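PDB 3S9J: member of DUF4221 family from Bacteroides vulgatus, which is of unknown function but folds as a six-bladed beta-propeller, built on one chain, that carries sodium ions in the crystal. Local coordinates for residues Gly131-Ala136 with Phe327-Phe332; Lys260-Pro265 with Tyr296-Gly301; Ser341-Asn344 with Gln349-Glu352. All coordinates share one frame; numbering follows the deposited sequence.

Contact 1. Residues Gly131-Ala136 with Phe327-Phe332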
ATOM      1  N   GLY A 131      -4.413  -0.019   3.016  1.00 23.39           N
ATOM      2  CA  GLY A 131      -4.553  -0.951   1.898  1.00 23.00           C
ATOM      3  C   GLY A 131      -3.221  -1.319   1.304  1.00 22.10           C
ATOM      4  O   GLY A 131      -2.171  -0.985   1.854  1.00 20.59           O
ATOM      5  N   SER A 132      -3.289  -1.966   0.133  1.00 19.96           N
ATOM      6  CA  SER A 132      -2.118  -2.560  -0.478  1.00 20.02           C
ATOM      7  C   SER A 132      -1.904  -2.062  -1.902  1.00 19.04           C
ATOM      8  O   SER A 132      -0.862  -2.323  -2.468  1.00 20.87           O
ATOM      9  CB  SER A 132      -2.259  -4.103  -0.488  1.00 19.94           C
ATOM     10  OG  SER A 132      -3.556  -4.461  -0.980  1.00 21.00           O
ATOM     11  N   TYR A 133      -2.869  -1.352  -2.477  1.00 18.89           N
ATOM     12  CA  TYR A 133      -2.795  -1.019  -3.923  1.00 19.38           C
ATOM     13  C   TYR A 133      -1.530  -0.179  -4.134  1.00 21.10           C
ATOM     14  O   TYR A 133      -0.785  -0.401  -5.084  1.00 21.20           O
ATOM     15  CB  TYR A 133      -4.051  -0.266  -4.330  1.00 21.08           C
ATOM     16  CG  TYR A 133      -4.375  -0.281  -5.798  1.00 20.17           C
ATOM     17  CD1 TYR A 133      -4.649  -1.490  -6.456  1.00 23.61           C
ATOM     18  CD2 TYR A 133      -4.525   0.906  -6.503  1.00 26.97           C
ATOM     19  CE1 TYR A 133      -5.026  -1.520  -7.810  1.00 22.60           C
ATOM     20  CE2 TYR A 133      -4.895   0.882  -7.870  1.00 25.84           C
ATOM     21  CZ  TYR A 133      -5.145  -0.332  -8.498  1.00 29.45           C
ATOM     22  OH  TYR A 133      -5.507  -0.366  -9.843  1.00 34.78           O
ATOM     23  N   TYR A 134      -1.273   0.740  -3.192  1.00 20.83           N
ATOM     24  CA  TYR A 134       0.102   1.061  -2.785  1.00 20.98           C
ATOM     25  C   TYR A 134       0.218   0.605  -1.333  1.00 20.33           C
ATOM     26  O   TYR A 134      -0.731   0.703  -0.563  1.00 19.98           O
ATOM     27  CB  TYR A 134       0.441   2.546  -2.944  1.00 21.24           C
ATOM     28  CG  TYR A 134      -0.453   3.484  -2.141  1.00 19.83           C
ATOM     29  CD1 TYR A 134      -1.667   3.913  -2.642  1.00 26.53           C
ATOM     30  CD2 TYR A 134      -0.046   3.967  -0.915  1.00 24.28           C
ATOM     31  CE1 TYR A 134      -2.504   4.785  -1.900  1.00 29.92           C
ATOM     32  CE2 TYR A 134      -0.852   4.835  -0.191  1.00 24.31           C
ATOM     33  CZ  TYR A 134      -2.059   5.234  -0.665  1.00 34.52           C
ATOM     34  OH  TYR A 134      -2.810   6.083   0.124  1.00 37.06           O
ATOM     35  N   ASN A 135       1.379   0.126  -0.952  1.00 21.03           N
ATOM     36  CA  ASN A 135       1.518  -0.430   0.375  1.00 21.34           C
ATOM     37  C   ASN A 135       1.301   0.694   1.424  1.00 20.40           C
ATOM     38  O   ASN A 135       2.084   1.655   1.507  1.00 22.14           O
ATOM     39  CB  ASN A 135       2.860  -1.102   0.566  1.00 21.36           C
ATOM     40  CG  ASN A 135       2.886  -1.993   1.805  1.00 25.01           C
ATOM     41  OD1 ASN A 135       1.862  -2.572   2.161  1.00 25.72           O
ATOM     42  ND2 ASN A 135       4.038  -2.069   2.473  1.00 24.35           N
ATOM     43  N   ALA A 136       0.232   0.548   2.197  1.00 23.11           N
ATOM     44  CA  ALA A 136      -0.141   1.500   3.240  1.00 21.71           C
ATOM     45  C   ALA A 136      -0.873   0.712   4.351  1.00 21.14           C
ATOM     46  O   ALA A 136      -2.082   0.782   4.481  1.00 22.51           O
ATOM     47  CB  ALA A 136      -1.033   2.555   2.668  1.00 21.92           C
ATOM     48  N   PHE A 327       0.903  -7.896 -12.026  1.00 22.77           N
ATOM     49  CA  PHE A 327       0.017  -6.907 -11.461  1.00 21.14           C
ATOM     50  C   PHE A 327       0.634  -6.570 -10.096  1.00 22.97           C
ATOM     51  O   PHE A 327       0.273  -7.159  -9.056  1.00 20.66           O
ATOM     52  CB  PHE A 327      -1.423  -7.435 -11.345  1.00 24.31           C
ATOM     53  CG  PHE A 327      -2.412  -6.358 -11.054  1.00 23.11           C
ATOM     54  CD1 PHE A 327      -3.010  -5.647 -12.098  1.00 25.59           C
ATOM     55  CD2 PHE A 327      -2.679  -5.964  -9.759  1.00 21.70           C
ATOM     56  CE1 PHE A 327      -3.909  -4.596 -11.829  1.00 27.13           C
ATOM     57  CE2 PHE A 327      -3.567  -4.927  -9.511  1.00 21.58           C
ATOM     58  CZ  PHE A 327      -4.163  -4.246 -10.540  1.00 24.79           C
ATOM     59  N   TYR A 328       1.637  -5.681 -10.111  1.00 21.86           N
ATOM     60  CA  TYR A 328       2.454  -5.477  -8.915  1.00 22.29           C
ATOM     61  C   TYR A 328       1.731  -4.723  -7.810  1.00 19.82           C
ATOM     62  O   TYR A 328       2.226  -4.715  -6.679  1.00 23.13           O
ATOM     63  CB  TYR A 328       3.805  -4.823  -9.248  1.00 23.08           C
ATOM     64  CG  TYR A 328       3.724  -3.476  -9.923  1.00 24.15           C
ATOM     65  CD1 TYR A 328       3.453  -2.326  -9.173  1.00 24.29           C
ATOM     66  CD2 TYR A 328       3.912  -3.340 -11.278  1.00 26.02           C
ATOM     67  CE1 TYR A 328       3.355  -1.073  -9.772  1.00 26.42           C
ATOM     68  CE2 TYR A 328       3.856  -2.073 -11.894  1.00 26.53           C
ATOM     69  CZ  TYR A 328       3.575  -0.954 -11.149  1.00 28.03           C
ATOM     70  OH  TYR A 328       3.472   0.287 -11.713  1.00 31.93           O
ATOM     71  N   LYS A 329       0.587  -4.130  -8.106  1.00 19.84           N
ATOM     72  CA  LYS A 329      -0.257  -3.551  -7.084  1.00 19.49           C
ATOM     73  C   LYS A 329      -1.008  -4.599  -6.237  1.00 21.55           C
ATOM     74  O   LYS A 329      -1.754  -4.233  -5.320  1.00 21.37           O
ATOM     75  CB  LYS A 329      -1.204  -2.505  -7.672  1.00 20.84           C
ATOM     76  CG  LYS A 329      -0.408  -1.337  -8.260  1.00 21.09           C
ATOM     77  CD  LYS A 329      -1.272  -0.164  -8.633  1.00 25.18           C
ATOM     78  CE  LYS A 329      -0.446   0.944  -9.240  1.00 24.76           C
ATOM     79  NZ  LYS A 329      -1.260   2.151  -9.647  1.00 24.45           N
HETATM   80  N   MSE A 330      -0.759  -5.879  -6.535  1.00 21.87           N
HETATM   81  CA  MSE A 330      -1.089  -6.994  -5.643  1.00 21.18           C
HETATM   82  C   MSE A 330       0.177  -7.795  -5.346  1.00 23.66           C
HETATM   83  O   MSE A 330       0.509  -8.775  -6.043  1.00 23.89           O
HETATM   84  CB  MSE A 330      -2.165  -7.883  -6.242  1.00 20.23           C
HETATM   85  CG  MSE A 330      -3.576  -7.322  -6.094  1.00 21.33           C
HETATM   86 SE   MSE A 330      -4.955  -8.652  -6.408  0.75 16.59          SE
HETATM   87  CE  MSE A 330      -4.647  -8.961  -8.315  1.00 21.37           C
ATOM     88  N   SER A 331       0.932  -7.310  -4.368  1.00 21.04           N
ATOM     89  CA  SER A 331       2.181  -7.933  -3.946  1.00 19.59           C
ATOM     90  C   SER A 331       2.129  -8.129  -2.427  1.00 22.29           C
ATOM     91  O   SER A 331       1.468  -7.356  -1.731  1.00 24.24           O
ATOM     92  CB  SER A 331       3.396  -7.066  -4.331  1.00 25.19           C
ATOM     93  OG  SER A 331       3.552  -7.032  -5.737  1.00 23.75           O
ATOM     94  N   PHE A 332       2.802  -9.164  -1.941  1.00 21.94           N
ATOM     95  CA  PHE A 332       2.944  -9.386  -0.503  1.00 22.31           C
ATOM     96  C   PHE A 332       4.179 -10.195  -0.193  1.00 22.83           C
ATOM     97  O   PHE A 332       4.707 -10.927  -1.042  1.00 25.26           O
ATOM     98  CB  PHE A 332       1.716 -10.081   0.081  1.00 22.94           C
ATOM     99  CG  PHE A 332       1.575 -11.550  -0.283  1.00 22.55           C
ATOM    100  CD1 PHE A 332       0.858 -11.931  -1.425  1.00 23.24           C
ATOM    101  CD2 PHE A 332       2.093 -12.555   0.528  1.00 23.56           C
ATOM    102  CE1 PHE A 332       0.698 -13.258  -1.768  1.00 25.09           C
ATOM    103  CE2 PHE A 332       1.940 -13.916   0.182  1.00 26.83           C
ATOM    104  CZ  PHE A 332       1.231 -14.266  -0.963  1.00 26.87           C
TER
HETATM  105  O   HOH W   1      -3.785  -4.375  -3.600  1.00 21.32           O
HETATM  106  O   HOH W   2       0.371  -4.843  -3.034  1.00 23.06           O
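Ser132 OG and Lys329 O are joined through one water, which takes the hydroxyl proton of Ser132 OG at 2.6 Å and donates to Lys329 O at 2.7 Å. The same hydroxyl oxygen also accepts from the backbone N of Met31, so two groups grip it. A second water accepts from Ser331 N at 2.9 Å and lies 2.9 Å from Ser132 O, to which it can donate. No direct hydrogen bond spans the two segments, and these waters carry the polar part of the contact. Most of the apolar packing is Tyr133 against Lys329, whose CG lies 3.3 Å from Tyr133 O. Tyr133 CG stands anti to the backbone N (chi1 -159°), which brings one ring face over the lysine stem; Lys329 CD sits 3.8 Å from the centroid of the Tyr133 ring and 9° off its normal, a CH-pi contact. Beyond CG the lysine chain is extended, carrying NZ past the ring to Thr298 OG1, while Tyr133 OH reaches Glu297 OE1. Tyr133 CE1 meets the edge of the Phe327 ring, 4.0 Å from Phe327 CZ. Phe327 to Met330 form a type I beta turn, closed by Met330 N to Phe327 O, and Ser331 OG donates to Tyr328 O, tilted 31° from the carbonyl plane. This turn is the corner in strand 327-334, an outermost strand of its four-stranded sheet. It meets the loop that precedes strand 139-141, and the centre of the contact lies about 5 Å from the centre of the chain: an inter-blade contact near the central axis of a six-bladed beta-propeller.

Contact 2. Residues Lys260-Pro265 with Tyr296-Gly301. With FMT (formic acid), chain K.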
ATOM      1  N   LYS A 260       0.343  12.573 -16.802  1.00 27.56           N
ATOM      2  CA  LYS A 260       1.774  12.742 -16.512  1.00 28.18           C
ATOM      3  C   LYS A 260       2.149  11.947 -15.284  1.00 28.67           C
ATOM      4  O   LYS A 260       3.143  11.215 -15.283  1.00 28.57           O
ATOM      5  CB  LYS A 260       2.143  14.207 -16.374  1.00 29.75           C
ATOM      6  CG  LYS A 260       2.267  14.915 -17.716  1.00 34.43           C
ATOM      7  CD  LYS A 260       2.847  16.294 -17.605  1.00 49.38           C
ATOM      8  CE  LYS A 260       1.872  17.286 -16.991  1.00 50.74           C
ATOM      9  NZ  LYS A 260       2.239  18.714 -17.315  1.00 57.22           N
ATOM     10  N   LEU A 261       1.332  12.041 -14.233  1.00 29.03           N
ATOM     11  CA  LEU A 261       1.605  11.250 -13.046  1.00 28.27           C
ATOM     12  C   LEU A 261       1.536   9.761 -13.271  1.00 26.07           C
ATOM     13  O   LEU A 261       2.318   9.011 -12.700  1.00 25.19           O
ATOM     14  CB  LEU A 261       0.672  11.632 -11.898  1.00 30.30           C
ATOM     15  CG  LEU A 261       0.972  12.976 -11.253  1.00 33.37           C
ATOM     16  CD1 LEU A 261      -0.261  13.470 -10.436  1.00 35.27           C
ATOM     17  CD2 LEU A 261       2.199  12.875 -10.360  1.00 35.30           C
ATOM     18  N   ASN A 262       0.606   9.306 -14.100  1.00 24.91           N
ATOM     19  CA  ASN A 262       0.402   7.927 -14.412  0.50 24.45           C
ATOM     20  C   ASN A 262       1.598   7.298 -15.174  1.00 24.14           C
ATOM     21  O   ASN A 262       2.016   6.157 -14.956  1.00 26.77           O
ATOM     22  CB  ASN A 262      -0.827   7.861 -15.326  0.50 24.34           C
ATOM     23  CG  ASN A 262      -1.435   6.521 -15.322  0.50 22.44           C
ATOM     24  OD1 ASN A 262      -1.075   5.731 -14.484  0.50 19.84           O
ATOM     25  ND2 ASN A 262      -2.356   6.237 -16.255  0.50 19.27           N
ATOM     26  N   GLU A 263       2.079   8.077 -16.142  1.00 23.97           N
ATOM     27  CA  GLU A 263       3.049   7.567 -17.132  1.00 24.49           C
ATOM     28  C   GLU A 263       4.525   7.801 -16.754  1.00 26.05           C
ATOM     29  O   GLU A 263       5.384   6.974 -17.072  1.00 24.74           O
ATOM     30  CB  GLU A 263       2.755   8.156 -18.531  1.00 25.82           C
ATOM     31  CG  GLU A 263       3.194   9.621 -18.722  1.00 28.72           C
ATOM     32  CD  GLU A 263       2.663  10.334 -19.969  1.00 32.62           C
ATOM     33  OE1 GLU A 263       2.030   9.713 -20.880  1.00 28.40           O
ATOM     34  OE2 GLU A 263       2.955  11.565 -20.086  1.00 30.91           O
ATOM     35  N   ASN A 264       4.806   8.899 -16.065  1.00 25.00           N
ATOM     36  CA  ASN A 264       6.193   9.260 -15.711  1.00 25.29           C
ATOM     37  C   ASN A 264       6.800   8.252 -14.735  1.00 24.24           C
ATOM     38  O   ASN A 264       6.066   7.552 -13.982  1.00 24.11           O
ATOM     39  CB  ASN A 264       6.232  10.662 -15.137  1.00 25.45           C
ATOM     40  CG  ASN A 264       6.186  11.756 -16.224  1.00 34.20           C
ATOM     41  OD1 ASN A 264       6.422  11.487 -17.381  1.00 35.29           O
ATOM     42  ND2 ASN A 264       5.898  12.987 -15.820  1.00 36.71           N
ATOM     43  N   PRO A 265       8.138   8.139 -14.730  1.00 24.82           N
ATOM     44  CA  PRO A 265       8.748   7.262 -13.732  1.00 23.62           C
ATOM     45  C   PRO A 265       8.489   7.738 -12.307  1.00 23.32           C
ATOM     46  O   PRO A 265       8.364   8.936 -12.067  1.00 25.50           O
ATOM     47  CB  PRO A 265      10.262   7.337 -14.072  1.00 24.07           C
ATOM     48  CG  PRO A 265      10.412   8.649 -14.750  1.00 28.60           C
ATOM     49  CD  PRO A 265       9.152   8.854 -15.534  1.00 26.33           C
ATOM     50  N   TYR A 296      -6.397   6.915 -15.847  1.00 30.93           N
ATOM     51  CA  TYR A 296      -6.622   6.827 -14.412  0.50 31.38           C
ATOM     52  C   TYR A 296      -5.969   5.590 -13.775  1.00 31.66           C
ATOM     53  O   TYR A 296      -5.954   5.456 -12.556  1.00 34.24           O
ATOM     54  CB  TYR A 296      -8.128   6.921 -14.117  0.50 30.72           C
ATOM     55  CG  TYR A 296      -8.679   8.317 -14.365  0.50 18.85           C
ATOM     56  CD1 TYR A 296      -8.255   9.390 -13.613  0.50 21.53           C
ATOM     57  CD2 TYR A 296      -9.620   8.548 -15.336  0.50 27.53           C
ATOM     58  CE1 TYR A 296      -8.737  10.658 -13.833  0.50 23.79           C
ATOM     59  CE2 TYR A 296     -10.102   9.803 -15.563  0.50 18.48           C
ATOM     60  CZ  TYR A 296      -9.668  10.855 -14.807  0.50 23.06           C
ATOM     61  OH  TYR A 296     -10.171  12.126 -15.023  0.50 28.78           O
ATOM     62  N   GLU A 297      -5.386   4.714 -14.572  1.00 29.68           N
ATOM     63  CA  GLU A 297      -4.740   3.531 -13.992  1.00 30.69           C
ATOM     64  C   GLU A 297      -3.383   3.279 -14.631  1.00 27.79           C
ATOM     65  O   GLU A 297      -3.146   3.683 -15.781  1.00 27.90           O
ATOM     66  CB  GLU A 297      -5.643   2.301 -14.158  1.00 34.29           C
ATOM     67  CG  GLU A 297      -6.990   2.372 -13.365  1.00 40.55           C
ATOM     68  CD  GLU A 297      -6.854   2.396 -11.807  1.00 38.67           C
ATOM     69  OE1 GLU A 297      -5.880   1.825 -11.251  1.00 38.96           O
ATOM     70  OE2 GLU A 297      -7.769   2.944 -11.141  1.00 45.41           O
ATOM     71  N   THR A 298      -2.502   2.620 -13.895  1.00 24.28           N
ATOM     72  CA  THR A 298      -1.187   2.261 -14.416  1.00 25.32           C
ATOM     73  C   THR A 298      -1.357   1.350 -15.631  1.00 25.09           C
ATOM     74  O   THR A 298      -2.127   0.340 -15.613  1.00 23.12           O
ATOM     75  CB  THR A 298      -0.316   1.586 -13.342  1.00 25.57           C
ATOM     76  OG1 THR A 298      -0.213   2.461 -12.208  1.00 25.84           O
ATOM     77  CG2 THR A 298       1.084   1.218 -13.919  1.00 25.04           C
ATOM     78  N   PRO A 299      -0.692   1.704 -16.739  1.00 23.63           N
ATOM     79  CA  PRO A 299      -0.834   0.891 -17.924  1.00 24.74           C
ATOM     80  C   PRO A 299      -0.340  -0.529 -17.727  1.00 23.25           C
ATOM     81  O   PRO A 299       0.639  -0.755 -17.014  1.00 23.20           O
ATOM     82  CB  PRO A 299       0.097   1.600 -18.949  1.00 25.49           C
ATOM     83  CG  PRO A 299       0.143   2.976 -18.496  1.00 28.88           C
ATOM     84  CD  PRO A 299       0.095   2.928 -17.008  1.00 26.21           C
ATOM     85  N   LYS A 300      -0.996  -1.465 -18.405  1.00 24.02           N
ATOM     86  CA  LYS A 300      -0.656  -2.883 -18.254  1.00 26.81           C
ATOM     87  C   LYS A 300       0.754  -3.130 -18.772  1.00 26.22           C
ATOM     88  O   LYS A 300       1.407  -4.079 -18.372  1.00 23.49           O
ATOM     89  CB  LYS A 300      -1.644  -3.759 -19.018  1.00 27.60           C
ATOM     90  CG  LYS A 300      -3.111  -3.508 -18.704  1.00 31.86           C
ATOM     91  CD  LYS A 300      -3.423  -3.488 -17.255  1.00 36.21           C
ATOM     92  CE  LYS A 300      -4.939  -3.365 -17.074  1.00 42.82           C
ATOM     93  NZ  LYS A 300      -5.261  -3.414 -15.676  1.00 38.29           N
ATOM     94  N   GLY A 301       1.240  -2.272 -19.680  1.00 25.11           N
ATOM     95  CA  GLY A 301       2.577  -2.443 -20.229  1.00 26.23           C
ATOM     96  C   GLY A 301       3.710  -1.732 -19.509  1.00 26.68           C
ATOM     97  O   GLY A 301       4.855  -1.818 -19.952  1.00 26.49           O
TER
HETATM   98  C   FMT K 409      -5.562  -6.641 -14.718  1.00 31.05           C
HETATM   99  O1  FMT K 409      -4.732  -5.977 -15.404  1.00 32.11           O
HETATM  100  O2  FMT K 409      -6.575  -6.154 -14.191  1.00 32.97           O
HETATM  101  O   HOH W   3       1.451   4.498 -12.758  1.00 26.58           O
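Asn262, in the last turn of helix 255-263, faces an irregular run of chain at Thr298, their CA atoms 5.9 Å apart. The helix ends one residue later, though Asn264 N still bonds to Lys260 O. The Asn262 side chain makes the direct link in one of its two modelled conformers. With CG anti to the backbone N (chi1 -159°), its amide reaches across to the loop, and ND2 donates to Glu297 O at 2.7 Å with an N-H...O angle of 158°. The acceptor lies in the amide plane of Asn262, whereas the donor stands above the carbonyl plane of Glu297, 58° out of it. In the propeller this joins the helix that enters the blade of strand 266-273 to the loop between its strands 278-284 and 304-309. Asn262 OD1 packs against the next residues, 3.5 Å from Thr298 CA and 3.9 Å from Pro299 CD. A water adds a second bridge, 2.8 Å from Asn262 O, to which it can donate, and 2.7 Å from Thr298 OG1, a hydroxyl also bonded to Lys329 NZ. Lys300 NZ donates at 2.6 Å to O1 of formic acid, probably from the crystallisation liquor and also held by Tyr26 OH and Leu345 N.

Contact 3. Residues Ser341-Asn344 with Gln349-Glu352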
ATOM      1  N   SER A 341       1.696 -10.634  -8.032  1.00 21.00           N
ATOM      2  CA  SER A 341       0.620 -11.221  -8.827  1.00 20.74           C
ATOM      3  C   SER A 341       0.932 -11.202 -10.296  1.00 22.10           C
ATOM      4  O   SER A 341       1.584 -10.247 -10.813  1.00 22.04           O
ATOM      5  CB  SER A 341      -0.700 -10.480  -8.593  1.00 21.13           C
ATOM      6  OG  SER A 341      -1.740 -10.940  -9.436  1.00 22.01           O
ATOM      7  N   GLU A 342       0.422 -12.222 -10.993  1.00 20.46           N
ATOM      8  CA  GLU A 342       0.465 -12.278 -12.473  1.00 22.39           C
ATOM      9  C   GLU A 342      -0.887 -11.964 -13.114  1.00 21.71           C
ATOM     10  O   GLU A 342      -1.102 -12.272 -14.283  1.00 23.00           O
ATOM     11  CB  GLU A 342       1.019 -13.637 -12.947  1.00 24.98           C
ATOM     12  CG  GLU A 342       2.528 -13.736 -12.704  1.00 30.92           C
ATOM     13  CD  GLU A 342       3.276 -14.703 -13.620  1.00 40.21           C
ATOM     14  OE1 GLU A 342       2.765 -15.071 -14.707  1.00 38.27           O
ATOM     15  OE2 GLU A 342       4.405 -15.088 -13.236  1.00 38.71           O
ATOM     16  N   ASN A 343      -1.809 -11.366 -12.365  1.00 21.18           N
ATOM     17  CA  ASN A 343      -3.139 -11.039 -12.885  1.00 20.21           C
ATOM     18  C   ASN A 343      -3.139  -9.695 -13.646  1.00 21.30           C
ATOM     19  O   ASN A 343      -3.930  -8.818 -13.370  1.00 21.55           O
ATOM     20  CB  ASN A 343      -4.169 -11.015 -11.777  1.00 20.65           C
ATOM     21  CG  ASN A 343      -4.485 -12.394 -11.292  1.00 25.32           C
ATOM     22  OD1 ASN A 343      -3.707 -12.953 -10.538  1.00 25.74           O
ATOM     23  ND2 ASN A 343      -5.606 -12.961 -11.744  1.00 22.48           N
ATOM     24  N   ASN A 344      -2.217  -9.594 -14.597  1.00 21.58           N
ATOM     25  CA  ASN A 344      -2.167  -8.504 -15.593  1.00 23.01           C
ATOM     26  C   ASN A 344      -2.969  -8.977 -16.801  1.00 22.08           C
ATOM     27  O   ASN A 344      -2.722 -10.064 -17.327  1.00 23.22           O
ATOM     28  CB  ASN A 344      -0.704  -8.275 -15.952  1.00 21.01           C
ATOM     29  CG  ASN A 344      -0.486  -7.092 -16.888  1.00 21.51           C
ATOM     30  OD1 ASN A 344      -1.113  -7.039 -17.949  1.00 24.04           O
ATOM     31  ND2 ASN A 344       0.408  -6.170 -16.506  1.00 20.48           N
ATOM     32  N   GLN A 349      -1.452 -15.796 -19.972  1.00 30.49           N
ATOM     33  CA  GLN A 349      -2.072 -16.803 -19.109  0.50 29.65           C
ATOM     34  C   GLN A 349      -3.148 -16.234 -18.191  1.00 29.08           C
ATOM     35  O   GLN A 349      -3.723 -16.977 -17.385  1.00 30.01           O
ATOM     36  CB  GLN A 349      -1.021 -17.501 -18.254  0.50 31.13           C
ATOM     37  CG  GLN A 349       0.029 -18.264 -19.046  0.50 35.29           C
ATOM     38  CD  GLN A 349      -0.542 -19.436 -19.821  0.50 37.82           C
ATOM     39  OE1 GLN A 349      -1.439 -20.130 -19.349  0.50 39.83           O
ATOM     40  NE2 GLN A 349      -0.018 -19.660 -21.023  0.50 45.39           N
ATOM     41  N   PHE A 350      -3.436 -14.940 -18.318  1.00 27.60           N
ATOM     42  CA  PHE A 350      -4.450 -14.289 -17.489  1.00 26.61           C
ATOM     43  C   PHE A 350      -5.771 -15.034 -17.491  1.00 28.54           C
ATOM     44  O   PHE A 350      -6.317 -15.351 -18.547  1.00 27.05           O
ATOM     45  CB  PHE A 350      -4.735 -12.854 -17.956  1.00 24.66           C
ATOM     46  CG  PHE A 350      -5.760 -12.143 -17.110  1.00 20.29           C
ATOM     47  CD1 PHE A 350      -5.394 -11.548 -15.915  1.00 21.79           C
ATOM     48  CD2 PHE A 350      -7.087 -12.102 -17.479  1.00 28.29           C
ATOM     49  CE1 PHE A 350      -6.321 -10.932 -15.124  1.00 23.38           C
ATOM     50  CE2 PHE A 350      -8.041 -11.489 -16.685  1.00 28.31           C
ATOM     51  CZ  PHE A 350      -7.669 -10.896 -15.514  1.00 25.37           C
ATOM     52  N   ASP A 351      -6.314 -15.217 -16.297  1.00 27.36           N
ATOM     53  CA  ASP A 351      -7.601 -15.837 -16.089  1.00 26.85           C
ATOM     54  C   ASP A 351      -8.279 -15.118 -14.935  1.00 26.79           C
ATOM     55  O   ASP A 351      -7.768 -15.109 -13.827  1.00 25.66           O
ATOM     56  CB  ASP A 351      -7.345 -17.320 -15.764  1.00 27.20           C
ATOM     57  CG  ASP A 351      -8.605 -18.127 -15.551  1.00 32.05           C
ATOM     58  OD1 ASP A 351      -9.714 -17.597 -15.325  1.00 28.99           O
ATOM     59  OD2 ASP A 351      -8.441 -19.369 -15.592  1.00 36.21           O
ATOM     60  N   GLU A 352      -9.413 -14.483 -15.195  1.00 24.47           N
ATOM     61  CA  GLU A 352     -10.063 -13.698 -14.171  1.00 27.04           C
ATOM     62  C   GLU A 352     -10.501 -14.584 -12.994  1.00 25.33           C
ATOM     63  O   GLU A 352     -10.751 -14.076 -11.937  1.00 26.03           O
ATOM     64  CB  GLU A 352     -11.278 -12.960 -14.743  1.00 30.61           C
ATOM     65  CG  GLU A 352     -12.392 -13.914 -15.130  1.00 38.50           C
ATOM     66  CD  GLU A 352     -13.583 -13.243 -15.781  1.00 55.76           C
ATOM     67  OE1 GLU A 352     -13.859 -12.061 -15.468  1.00 55.84           O
ATOM     68  OE2 GLU A 352     -14.256 -13.933 -16.592  1.00 63.06           O
TER
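The Phe350 ring turns its edge to the backbone of Asn343: Asn343 O lies near the ring plane, 3.6 Å from Phe350 CE1, and Asn343 CA is also at this edge. Asn344 O approaches the ring obliquely, 3.4 Å from Phe350 CD1. The Asn343 amide and the ring stand nearly perpendicular, their planes 83° apart, with Asn343 CB 4.0 Å from Phe350 CE1. Tyr26 makes an edge-to-face pair with the same phenylalanine. CG of Phe350 lies opposite the backbone N about the first torsion (chi1 -179°), which swings the ring from its own part of the loop toward Asn343 and Asn344. On the other segment the chain is bent tightly: Ser341 OG accepts from Asn343 N at 3.0 Å, with an N-H...O angle of 161°, forming an ST turn, and Asn343 is the centre of an inverse gamma turn. The Asn343 amide bonds at both ends to strand 354-364, OD1 accepting from Val356 N and ND2 donating to Lys354 O. An alanine in place of Phe350 would remove the ring and would probably leave a gap beside the Asn343 and Asn344 carbonyls, with Tyr26 losing this edge-to-face partner. Asn344 ND2 is shared between Tyr326 O and Lys300 O, tying this bend to two neighbouring loops. No hydrogen bond crosses between the segments; their direct contact is van der Waals packing and probably a weakly polar approach of the slightly positive CE1 edge to Asn343 O, with Asn344 O oblique to the ring.

In the fold
Contacts 1 and 3 share the sheet that pairs strand 8-19 with 354-364, 337-341 and 327-334, so both chain ends meet in one propeller blade; contact 2 belongs to the preceding blade, that of strands 266-273 to 315-321. Along the chain contact 2 is nested within the long loop closed by contact 1, and contact 3 follows. The centres of contacts 1 and 2, and of 1 and 3, are 15 Å apart, those of 2 and 3 19 Å. Contact 1 reaches from its blade to the loop before strand 139-141, while contact 3 lies within one loop. Probable bonds tie Phe327 N to Ser341 O (2.7 Å) and Lys300 O to Asn344 ND2 (3.0 Å), linking contact 3 to contacts 1 and 2.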